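Local atomic coordinates of kinesin-like protein KIF19 (PDB entry 5GSZ), a protein that moves toward microtubule plus ends and regulates the length of motile cilia by depolymerizing microtubules at the ciliary tips, the piece described here being its ATP-hydrolysing motor domain. Residues A[69-72]-A[73-77]; A[119-122]-A[123-127]; A[137-141]-A[142-146]; A[157-161]-A[162-166]. All coordinates share one frame; numbering follows the deposited sequence.

Contact 1: A[69-72]-A[73-77]; sequences VAFD and FTATQ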
loop_
_atom_site.group_PDB
_atom_site.type_symbol
_atom_site.label_atom_id
_atom_site.label_comp_id
_atom_site.label_asym_id
_atom_site.label_seq_id
_atom_site.Cartn_x
_atom_site.Cartn_y
_atom_site.Cartn_z
ATOM N N VAL A 69 -12.626 2.352 8.245
ATOM C CA VAL A 69 -12.228 1.752 9.511
ATOM C C VAL A 69 -11.044 2.533 10.055
ATOM O O VAL A 69 -10.262 3.118 9.298
ATOM C CB VAL A 69 -11.913 0.244 9.333
ATOM C CG1 VAL A 69 -10.790 0.043 8.346
ATOM C CG2 VAL A 69 -11.620 -0.428 10.681
ATOM N N ALA A 70 -10.924 2.552 11.378
ATOM C CA ALA A 70 -9.858 3.265 12.060
ATOM C C ALA A 70 -9.137 2.311 13.002
ATOM O O ALA A 70 -9.723 1.332 13.475
ATOM C CB ALA A 70 -10.415 4.460 12.827
ATOM N N PHE A 71 -7.854 2.587 13.257
ATOM C CA PHE A 71 -7.060 1.784 14.184
ATOM C C PHE A 71 -6.081 2.686 14.919
ATOM O O PHE A 71 -5.408 3.499 14.282
ATOM C CB PHE A 71 -6.247 0.686 13.474
ATOM C CG PHE A 71 -7.010 -0.128 12.463
ATOM C CD1 PHE A 71 -7.859 -1.140 12.855
ATOM C CD2 PHE A 71 -6.818 0.087 11.092
ATOM C CE1 PHE A 71 -8.538 -1.908 11.902
ATOM C CE2 PHE A 71 -7.486 -0.674 10.130
ATOM C CZ PHE A 71 -8.345 -1.670 10.531
ATOM N N ASP A 72 -5.966 2.513 16.239
ATOM C CA ASP A 72 -4.852 3.070 17.006
ATOM C C ASP A 72 -4.139 1.939 17.747
ATOM O O ASP A 72 -4.399 0.759 17.498
ATOM C CB ASP A 72 -5.314 4.184 17.958
ATOM C CG ASP A 72 -6.242 3.697 19.065
ATOM O OD1 ASP A 72 -6.266 2.482 19.386
ATOM O OD2 ASP A 72 -6.945 4.562 19.634
ATOM N N PHE A 73 -3.266 2.314 18.697
ATOM C CA PHE A 73 -2.381 1.354 19.366
ATOM C C PHE A 73 -3.119 0.158 19.956
ATOM O O PHE A 73 -2.486 -0.851 20.280
ATOM C CB PHE A 73 -1.594 2.031 20.491
ATOM C CG PHE A 73 -2.458 2.523 21.624
ATOM C CD1 PHE A 73 -3.300 3.614 21.443
ATOM C CD2 PHE A 73 -2.450 1.880 22.857
ATOM C CE1 PHE A 73 -4.099 4.073 22.473
ATOM C CE2 PHE A 73 -3.247 2.336 23.896
ATOM C CZ PHE A 73 -4.071 3.437 23.698
ATOM N N THR A 74 -4.439 0.244 20.117
ATOM C CA THR A 74 -5.180 -0.896 20.641
ATOM C C THR A 74 -5.253 -2.038 19.634
ATOM O O THR A 74 -5.264 -3.208 20.033
ATOM C CB THR A 74 -6.588 -0.473 21.052
ATOM O OG1 THR A 74 -7.278 0.059 19.914
ATOM C CG2 THR A 74 -6.510 0.587 22.126
ATOM N N ALA A 75 -5.301 -1.734 18.339
ATOM C CA ALA A 75 -5.425 -2.788 17.341
ATOM C C ALA A 75 -4.141 -3.604 17.248
ATOM O O ALA A 75 -3.033 -3.071 17.352
ATOM C CB ALA A 75 -5.770 -2.196 15.978
ATOM N N THR A 76 -4.292 -4.906 17.059
ATOM C CA THR A 76 -3.139 -5.760 16.836
ATOM C C THR A 76 -2.875 -5.892 15.338
ATOM O O THR A 76 -3.659 -5.448 14.497
ATOM C CB THR A 76 -3.360 -7.135 17.462
ATOM O OG1 THR A 76 -4.170 -7.926 16.590
ATOM C CG2 THR A 76 -4.084 -6.981 18.794
ATOM N N GLN A 77 -1.747 -6.513 15.004
ATOM C CA GLN A 77 -1.487 -6.803 13.602
ATOM C C GLN A 77 -2.619 -7.636 12.997
ATOM O O GLN A 77 -3.170 -7.275 11.953
ATOM C CB GLN A 77 -0.124 -7.484 13.448
ATOM C CG GLN A 77 1.060 -6.548 13.736
ATOM C CD GLN A 77 1.404 -5.588 12.594
ATOM O OE1 GLN A 77 0.627 -4.694 12.251
ATOM N NE2 GLN A 77 2.597 -5.747 12.026
#

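Contact 2: A[119-122]-A[123-127]; sequences HEPG and IYVRT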
loop_
_atom_site.group_PDB
_atom_site.type_symbol
_atom_site.label_atom_id
_atom_site.label_comp_id
_atom_site.label_asym_id
_atom_site.label_seq_id
_atom_site.Cartn_x
_atom_site.Cartn_y
_atom_site.Cartn_z
ATOM N N HIS A 119 8.522 -10.831 15.441
ATOM C CA HIS A 119 7.602 -11.041 16.553
ATOM C C HIS A 119 6.182 -10.601 16.204
ATOM O O HIS A 119 5.227 -11.123 16.789
ATOM C CB HIS A 119 8.105 -10.318 17.813
ATOM N N GLU A 120 6.009 -9.672 15.246
ATOM C CA GLU A 120 4.692 -9.088 14.947
ATOM C C GLU A 120 4.489 -8.905 13.447
ATOM O O GLU A 120 4.516 -7.782 12.922
ATOM C CB GLU A 120 4.500 -7.755 15.681
ATOM C CG GLU A 120 4.152 -7.904 17.154
ATOM C CD GLU A 120 2.675 -8.242 17.406
ATOM O OE1 GLU A 120 1.950 -8.501 16.427
ATOM O OE2 GLU A 120 2.267 -8.248 18.589
ATOM N N PRO A 121 4.241 -9.999 12.733
ATOM C CA PRO A 121 4.179 -9.937 11.264
ATOM C C PRO A 121 3.004 -9.119 10.759
ATOM O O PRO A 121 1.994 -8.934 11.441
ATOM C CB PRO A 121 4.026 -11.409 10.863
ATOM C CG PRO A 121 4.491 -12.187 12.055
ATOM C CD PRO A 121 4.103 -11.370 13.232
ATOM N N GLY A 122 3.128 -8.655 9.519
ATOM C CA GLY A 122 2.085 -7.818 8.955
ATOM C C GLY A 122 1.172 -8.441 7.913
ATOM O O GLY A 122 0.846 -9.632 7.965
ATOM N N ILE A 123 0.761 -7.614 6.951
ATOM C CA ILE A 123 -0.292 -7.980 6.010
ATOM C C ILE A 123 0.181 -9.052 5.028
ATOM O O ILE A 123 -0.579 -9.966 4.692
ATOM C CB ILE A 123 -0.795 -6.732 5.261
ATOM C CG1 ILE A 123 -1.580 -5.819 6.192
ATOM C CG2 ILE A 123 -1.655 -7.135 4.051
ATOM C CD1 ILE A 123 -2.756 -6.498 6.834
ATOM N N TYR A 124 1.412 -8.929 4.515
ATOM C CA TYR A 124 1.961 -9.888 3.559
ATOM C C TYR A 124 1.739 -11.326 3.997
ATOM O O TYR A 124 0.960 -12.052 3.375
ATOM C CB TYR A 124 3.468 -9.693 3.342
ATOM C CG TYR A 124 3.903 -8.388 2.698
ATOM C CD1 TYR A 124 3.053 -7.653 1.877
ATOM C CD2 TYR A 124 5.178 -7.895 2.917
ATOM C CE1 TYR A 124 3.489 -6.450 1.288
ATOM C CE2 TYR A 124 5.608 -6.734 2.346
ATOM C CZ TYR A 124 4.774 -6.003 1.535
ATOM O OH TYR A 124 5.248 -4.836 0.973
ATOM N N VAL A 125 2.403 -11.738 5.076
ATOM C CA VAL A 125 2.375 -13.144 5.456
ATOM C C VAL A 125 0.979 -13.555 5.922
ATOM O O VAL A 125 0.537 -14.676 5.657
ATOM C CB VAL A 125 3.463 -13.462 6.512
ATOM C CG1 VAL A 125 4.841 -13.016 6.051
ATOM C CG2 VAL A 125 3.157 -12.816 7.827
ATOM N N ARG A 126 0.254 -12.671 6.599
ATOM C CA ARG A 126 -1.100 -13.036 7.017
ATOM C C ARG A 126 -1.973 -13.304 5.806
ATOM O O ARG A 126 -2.766 -14.252 5.792
ATOM C CB ARG A 126 -1.716 -11.942 7.901
ATOM C CG ARG A 126 -1.082 -11.878 9.272
ATOM C CD ARG A 126 -1.434 -10.646 10.073
ATOM N NE ARG A 126 -1.431 -11.021 11.487
ATOM C CZ ARG A 126 -0.359 -11.077 12.276
ATOM N NH1 ARG A 126 0.843 -10.750 11.826
ATOM N NH2 ARG A 126 -0.483 -11.468 13.530
ATOM N N THR A 127 -1.797 -12.511 4.758
ATOM C CA THR A 127 -2.573 -12.706 3.545
ATOM C C THR A 127 -2.101 -13.924 2.762
ATOM O O THR A 127 -2.931 -14.698 2.273
ATOM C CB THR A 127 -2.507 -11.450 2.683
ATOM O OG1 THR A 127 -2.736 -10.308 3.513
ATOM C CG2 THR A 127 -3.567 -11.489 1.600
#

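Contact 3: A[137-141]-A[142-146]; sequences ETSND and MEYEV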
loop_
_atom_site.group_PDB
_atom_site.type_symbol
_atom_site.label_atom_id
_atom_site.label_comp_id
_atom_site.label_asym_id
_atom_site.label_seq_id
_atom_site.Cartn_x
_atom_site.Cartn_y
_atom_site.Cartn_z
ATOM N N GLU A 137 -8.804 -25.647 1.091
ATOM C CA GLU A 137 -10.206 -25.937 1.362
ATOM C C GLU A 137 -11.037 -26.021 0.093
ATOM O O GLU A 137 -12.200 -26.415 0.171
ATOM C CB GLU A 137 -10.807 -24.886 2.302
ATOM N N THR A 138 -10.485 -25.642 -1.066
ATOM C CA THR A 138 -11.196 -25.765 -2.331
ATOM C C THR A 138 -10.462 -26.615 -3.365
ATOM O O THR A 138 -10.925 -26.710 -4.505
ATOM C CB THR A 138 -11.492 -24.375 -2.922
ATOM O OG1 THR A 138 -10.274 -23.640 -3.081
ATOM C CG2 THR A 138 -12.420 -23.596 -2.011
ATOM N N SER A 139 -9.347 -27.247 -3.005
ATOM C CA SER A 139 -8.643 -28.113 -3.943
ATOM C C SER A 139 -9.335 -29.449 -4.150
ATOM O O SER A 139 -8.807 -30.288 -4.891
ATOM C CB SER A 139 -7.218 -28.366 -3.467
ATOM O OG SER A 139 -6.495 -27.152 -3.374
ATOM N N ASN A 140 -10.463 -29.689 -3.482
ATOM C CA ASN A 140 -11.309 -30.817 -3.841
ATOM C C ASN A 140 -11.698 -30.704 -5.305
ATOM O O ASN A 140 -11.566 -31.660 -6.080
ATOM C CB ASN A 140 -12.560 -30.844 -2.941
ATOM C CG ASN A 140 -13.326 -29.494 -2.934
ATOM O OD1 ASN A 140 -13.283 -28.736 -3.900
ATOM N ND2 ASN A 140 -14.030 -29.209 -1.845
ATOM N N ASP A 141 -12.143 -29.502 -5.702
ATOM C CA ASP A 141 -12.720 -29.210 -7.002
ATOM C C ASP A 141 -11.764 -28.508 -7.954
ATOM O O ASP A 141 -12.017 -28.520 -9.166
ATOM C CB ASP A 141 -13.967 -28.331 -6.843
ATOM C CG ASP A 141 -15.081 -29.009 -6.068
ATOM O OD1 ASP A 141 -15.095 -30.253 -5.977
ATOM O OD2 ASP A 141 -15.965 -28.282 -5.560
ATOM N N MET A 142 -10.688 -27.894 -7.446
ATOM C CA MET A 142 -9.878 -26.962 -8.220
ATOM C C MET A 142 -8.391 -27.293 -8.140
ATOM O O MET A 142 -7.897 -27.805 -7.130
ATOM C CB MET A 142 -10.088 -25.534 -7.734
ATOM C CG MET A 142 -11.519 -25.036 -7.780
ATOM S SD MET A 142 -12.184 -24.843 -9.454
ATOM C CE MET A 142 -13.584 -23.788 -9.089
ATOM N N GLU A 143 -7.678 -26.984 -9.222
ATOM C CA GLU A 143 -6.220 -26.955 -9.210
ATOM C C GLU A 143 -5.749 -25.510 -9.174
ATOM O O GLU A 143 -6.352 -24.644 -9.811
ATOM C CB GLU A 143 -5.621 -27.673 -10.424
ATOM C CG GLU A 143 -6.266 -29.036 -10.720
ATOM C CD GLU A 143 -6.046 -29.519 -12.157
ATOM O OE1 GLU A 143 -5.545 -28.724 -12.983
ATOM O OE2 GLU A 143 -6.394 -30.693 -12.436
ATOM N N TYR A 144 -4.683 -25.250 -8.411
ATOM C CA TYR A 144 -4.152 -23.901 -8.271
ATOM C C TYR A 144 -2.665 -23.848 -8.586
ATOM O O TYR A 144 -1.915 -24.798 -8.336
ATOM C CB TYR A 144 -4.381 -23.310 -6.872
ATOM C CG TYR A 144 -5.823 -23.154 -6.474
ATOM C CD1 TYR A 144 -6.542 -24.213 -5.963
ATOM C CD2 TYR A 144 -6.484 -21.949 -6.662
ATOM C CE1 TYR A 144 -7.888 -24.059 -5.596
ATOM C CE2 TYR A 144 -7.813 -21.789 -6.312
ATOM C CZ TYR A 144 -8.511 -22.844 -5.783
ATOM O OH TYR A 144 -9.824 -22.685 -5.430
ATOM N N GLU A 145 -2.266 -22.716 -9.159
ATOM C CA GLU A 145 -0.872 -22.321 -9.301
ATOM C C GLU A 145 -0.704 -20.973 -8.614
ATOM O O GLU A 145 -1.518 -20.062 -8.811
ATOM C CB GLU A 145 -0.449 -22.241 -10.775
ATOM C CG GLU A 145 0.193 -23.509 -11.320
ATOM C CD GLU A 145 0.477 -23.433 -12.819
ATOM O OE1 GLU A 145 -0.359 -22.882 -13.572
ATOM O OE2 GLU A 145 1.560 -23.904 -13.240
ATOM N N VAL A 146 0.331 -20.851 -7.789
ATOM C CA VAL A 146 0.599 -19.624 -7.053
ATOM C C VAL A 146 2.053 -19.248 -7.244
ATOM O O VAL A 146 2.942 -20.058 -6.959
ATOM C CB VAL A 146 0.305 -19.779 -5.556
ATOM C CG1 VAL A 146 0.457 -18.442 -4.875
ATOM C CG2 VAL A 146 -1.051 -20.351 -5.341
#

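Contact 4: A[157-161]-A[162-166]; sequences MIRDL and LNPAL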
loop_
_atom_site.group_PDB
_atom_site.type_symbol
_atom_site.label_atom_id
_atom_site.label_comp_id
_atom_site.label_asym_id
_atom_site.label_seq_id
_atom_site.Cartn_x
_atom_site.Cartn_y
_atom_site.Cartn_z
ATOM N N MET A 157 12.995 3.308 -11.544
ATOM C CA MET A 157 13.847 2.162 -11.856
ATOM C C MET A 157 13.368 0.941 -11.076
ATOM O O MET A 157 13.147 1.013 -9.862
ATOM C CB MET A 157 15.313 2.448 -11.532
ATOM C CG MET A 157 15.850 3.774 -12.079
ATOM S SD MET A 157 15.986 3.908 -13.879
ATOM C CE MET A 157 17.321 2.778 -14.224
ATOM N N ILE A 158 13.220 -0.180 -11.772
ATOM C CA ILE A 158 12.691 -1.394 -11.176
ATOM C C ILE A 158 13.830 -2.344 -10.865
ATOM O O ILE A 158 14.662 -2.632 -11.728
ATOM C CB ILE A 158 11.669 -2.057 -12.103
ATOM C CG1 ILE A 158 10.573 -1.043 -12.437
ATOM C CG2 ILE A 158 11.125 -3.325 -11.438
ATOM C CD1 ILE A 158 9.698 -1.440 -13.598
ATOM N N ARG A 159 13.850 -2.853 -9.642
ATOM C CA ARG A 159 14.778 -3.892 -9.227
ATOM C C ARG A 159 14.000 -5.066 -8.655
ATOM O O ARG A 159 12.911 -4.893 -8.100
ATOM C CB ARG A 159 15.767 -3.360 -8.178
ATOM C CG ARG A 159 16.767 -2.333 -8.743
ATOM C CD ARG A 159 17.558 -1.597 -7.653
ATOM N NE ARG A 159 18.296 -2.491 -6.765
ATOM C CZ ARG A 159 18.027 -2.640 -5.474
ATOM N NH1 ARG A 159 17.036 -1.946 -4.932
ATOM N NH2 ARG A 159 18.745 -3.475 -4.726
ATOM N N ASP A 160 14.570 -6.265 -8.795
ATOM C CA ASP A 160 14.033 -7.477 -8.175
ATOM C C ASP A 160 14.571 -7.557 -6.756
ATOM O O ASP A 160 15.760 -7.795 -6.552
ATOM C CB ASP A 160 14.423 -8.718 -8.974
ATOM C CG ASP A 160 13.956 -10.031 -8.320
ATOM O OD1 ASP A 160 13.368 -10.018 -7.213
ATOM O OD2 ASP A 160 14.187 -11.102 -8.927
ATOM N N LEU A 161 13.702 -7.373 -5.769
ATOM C CA LEU A 161 14.198 -7.352 -4.402
ATOM C C LEU A 161 14.674 -8.713 -3.917
ATOM O O LEU A 161 15.300 -8.778 -2.855
ATOM C CB LEU A 161 13.123 -6.825 -3.459
ATOM C CG LEU A 161 12.811 -5.351 -3.617
ATOM C CD1 LEU A 161 11.559 -5.027 -2.796
ATOM C CD2 LEU A 161 14.022 -4.497 -3.203
ATOM N N LEU A 162 14.374 -9.794 -4.645
ATOM C CA LEU A 162 14.763 -11.135 -4.227
ATOM C C LEU A 162 16.013 -11.625 -4.937
ATOM O O LEU A 162 16.519 -12.698 -4.603
ATOM C CB LEU A 162 13.620 -12.130 -4.463
ATOM C CG LEU A 162 12.324 -11.833 -3.718
ATOM C CD1 LEU A 162 11.288 -12.917 -3.969
ATOM C CD2 LEU A 162 12.586 -11.688 -2.247
ATOM N N ASN A 163 16.517 -10.858 -5.894
ATOM C CA ASN A 163 17.685 -11.159 -6.703
ATOM C C ASN A 163 18.212 -9.830 -7.252
ATOM O O ASN A 163 18.067 -9.538 -8.449
ATOM C CB ASN A 163 17.303 -12.161 -7.795
ATOM C CG ASN A 163 18.462 -12.519 -8.702
ATOM O OD1 ASN A 163 18.544 -12.053 -9.845
ATOM N ND2 ASN A 163 19.360 -13.356 -8.205
ATOM N N PRO A 164 18.800 -8.986 -6.393
ATOM C CA PRO A 164 19.321 -7.691 -6.863
ATOM C C PRO A 164 20.382 -7.803 -7.944
ATOM O O PRO A 164 20.552 -6.857 -8.726
ATOM C CB PRO A 164 19.901 -7.065 -5.589
ATOM C CG PRO A 164 19.270 -7.797 -4.466
ATOM C CD PRO A 164 18.999 -9.173 -4.945
ATOM N N ALA A 165 21.096 -8.930 -8.011
ATOM C CA ALA A 165 22.199 -9.067 -8.956
ATOM C C ALA A 165 21.739 -8.856 -10.387
ATOM O O ALA A 165 22.488 -8.307 -11.208
ATOM C CB ALA A 165 22.837 -10.443 -8.805
ATOM N N LEU A 166 20.510 -9.285 -10.706
ATOM C CA LEU A 166 19.994 -9.160 -12.067
ATOM C C LEU A 166 20.021 -7.715 -12.556
ATOM O O LEU A 166 20.240 -7.459 -13.751
ATOM C CB LEU A 166 18.572 -9.728 -12.139
HETATM O O HOH W 1 17.620 -6.579 -9.721
#

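Contact 1: A[69-72]-A[73-77]
Asp72 and Thr74 are joined twice at the turn that ends strand 69-71. The carboxylate oxygen Asp72 OD1 accepts the hydroxyl Thr74 OG1 at 2.7 Å, met nearly along the C-O direction, and the amide Thr74 N at 3.0 Å, reached on the anti side and 29° out of the carboxylate plane. The second bond makes an Asx turn, set on a type I beta turn in which Ala75 N reaches Asp72 O at 2.8 Å. With CG between the backbone N and the carbonyl carbon (chi1 65°), Asp72 folds its short acid over the turn. An alanine here would probably leave both Thr74 donors without their shared acceptor, the turn then held by its backbone bond. On the packed side, the small methyl Ala75 CB lies 3.8 Å from Phe71 CB. The solvent side is looser: the Phe73 ring runs alongside the Asp72 carboxylate, their planes 34° apart, with Thr74 CG2 over the centre of one ring face. The buried Phe71 ring lies between strand 12-18 and helix 77-84, touching Ala15 and Val80, while Asp72 also touches Lys36 of strand 34-36, and Thr76 caps helix 77-84 through Met79 N.

Contact 2: A[119-122]-A[123-127]
The guanidinium of Arg126 meets the loop backbone at its edge, where Pro121 N lies in its plane and Gly122 N near it. The modelled approach of Arg126 NH1 to the Pro121 carbonyl is too close to be trusted, which leaves the exact setting of the group doubtful. From outside, Tyr81 of helix 77-84 touches the Arg126 side chain and Glu78 offers a long, weak ion pair. As modelled, Glu120 OE1 stands 4.8 Å from Arg126 NH2, not in contact, and its opposite charge is probably favourable to the arginine. The aliphatic part of the arginine passes alongside the Gly122 carbonyl, and the Pro121 and Arg126 side chains cross at about a right angle. This is the start of helix 123-136, which follows helix 110-114 after a short break; in kinesins the helix leading out of the P-loop is interrupted in this way by the loop called L5. Gly122 is the N-cap, and its backbone angles (phi -106°, psi -146°) suit a residue without a side chain. Its carbonyl begins the helical pattern with a weak bond from Arg126 N to Gly122 O, 3.4 Å long. Beside it the rigid ring of Pro121 offers CB to Val125 CG2 at 3.5 Å; with CG1 anti to the carbonyl carbon (chi1 -54°), the other methyl, CG2, falls between the backbone N and the carbonyl carbon, facing the proline. Ile123 O, the next carbonyl, accepts both the amide and the hydroxyl of Thr127, one turn later.

Contact 3: A[137-141]-A[142-146]
Thr138 and Tyr144 tie the loop leaving helix 123-136 to the first residues of strand 142-154, a helix-to-strand connection at the surface of the motor domain. Tyr144 OH donates to Thr138 OG1 over 2.6 Å, the two side chains crossing at about a right angle. The tyrosine reaches back because its CG stands anti to the carbonyl carbon, beside the backbone N (chi1 -62°). The same hydroxyls have further partners, Thr138 OG1 with Ala134 O in the last helical turn and Tyr144 OH with Gln230 NE2 on the neighbouring strand; a threonine and a tyrosine suit this place, each hydroxyl being able to donate and accept, and so to join the helix end to the sheet. Ser139 OG, 3.9 Å from Tyr144 CD1, spends its polar end on Ile135 O. The backbone closes the bend loosely: Met142 N makes a weak bond of 3.2 Å to Thr138 O, bent to 127° at the hydrogen. Ser139 CA adds a CH...O contact with Met142 O at 3.3 Å. Met142 CB and CG pass beside Thr138 O. Beyond the bend, Glu143 and Glu145 pair through their backbones with strand 220-232, as befits an antiparallel strand of the central sheet in the kinesin fold.

Contact 4: A[157-161]-A[162-166]
The carboxylate of Asp160 holds the turn through OD1, which accepts Leu162 N at 2.8 Å; the amide comes from above the carboxylate plane, 48° out of it, the N-H...O angle being 157°. The second oxygen, Asp160 OD2, bonds to Thr185 OG1, so the two ends of one acid tie this turn to another loop. The carboxylate can curl over the turn because CG lies opposite the backbone N (chi1 176°). There it also touches carbon: Leu162 CB is 3.5 Å from OD1 of Asp160, and Asn163 CB the same from OD2. This is an Asx turn within a type I beta turn from Asp160 to Asn163, closing strand 157-160, the edge strand that forms an antiparallel hairpin with strand 142-154. The beta-turn bond from Asn163 N to Asp160 O, 3.2 Å long, meets the carbonyl well above its plane. A leucine in place of Asp160 would probably leave Leu162 N and Thr185 OG1 without the carboxylate that now holds them. Past the turn, Pro164, whose nitrogen carries no hydrogen, starts a short run of helical backbone, and one water accepts from Asp160 N at 3.2 Å and donates to Pro164 O. Arg159, engaged by a salt bridge to Glu152 and by Gln205 O, brings NH2 to 3.9 Å from Pro164 CB. Leu161 packs inward on Tyr150 of the neighbouring strand.

Contacts 1 and 2 lie near the nucleotide and touch each other: Gln77 NE2 reaches Glu120 O at 2.9 Å, a probable hydrogen bond, and Gln77 also binds Arg17 of the ADP pocket. Phe73 of contact 1 is about 6 Å from the bound ADP, and Tyr124 of contact 2 about 9 Å from the magnesium ion, side chain to ligand. Helix 123-136 leads from contact 2 to contact 3, whose centres are 23 Å apart, and strand 142-154 then runs on toward contact 4. Contacts 1 and 4, with centres 33 Å apart, mark the two outermost strands, 69-71 and 157-160, of the central sheet. Contact 3 lies away from the nucleotide site.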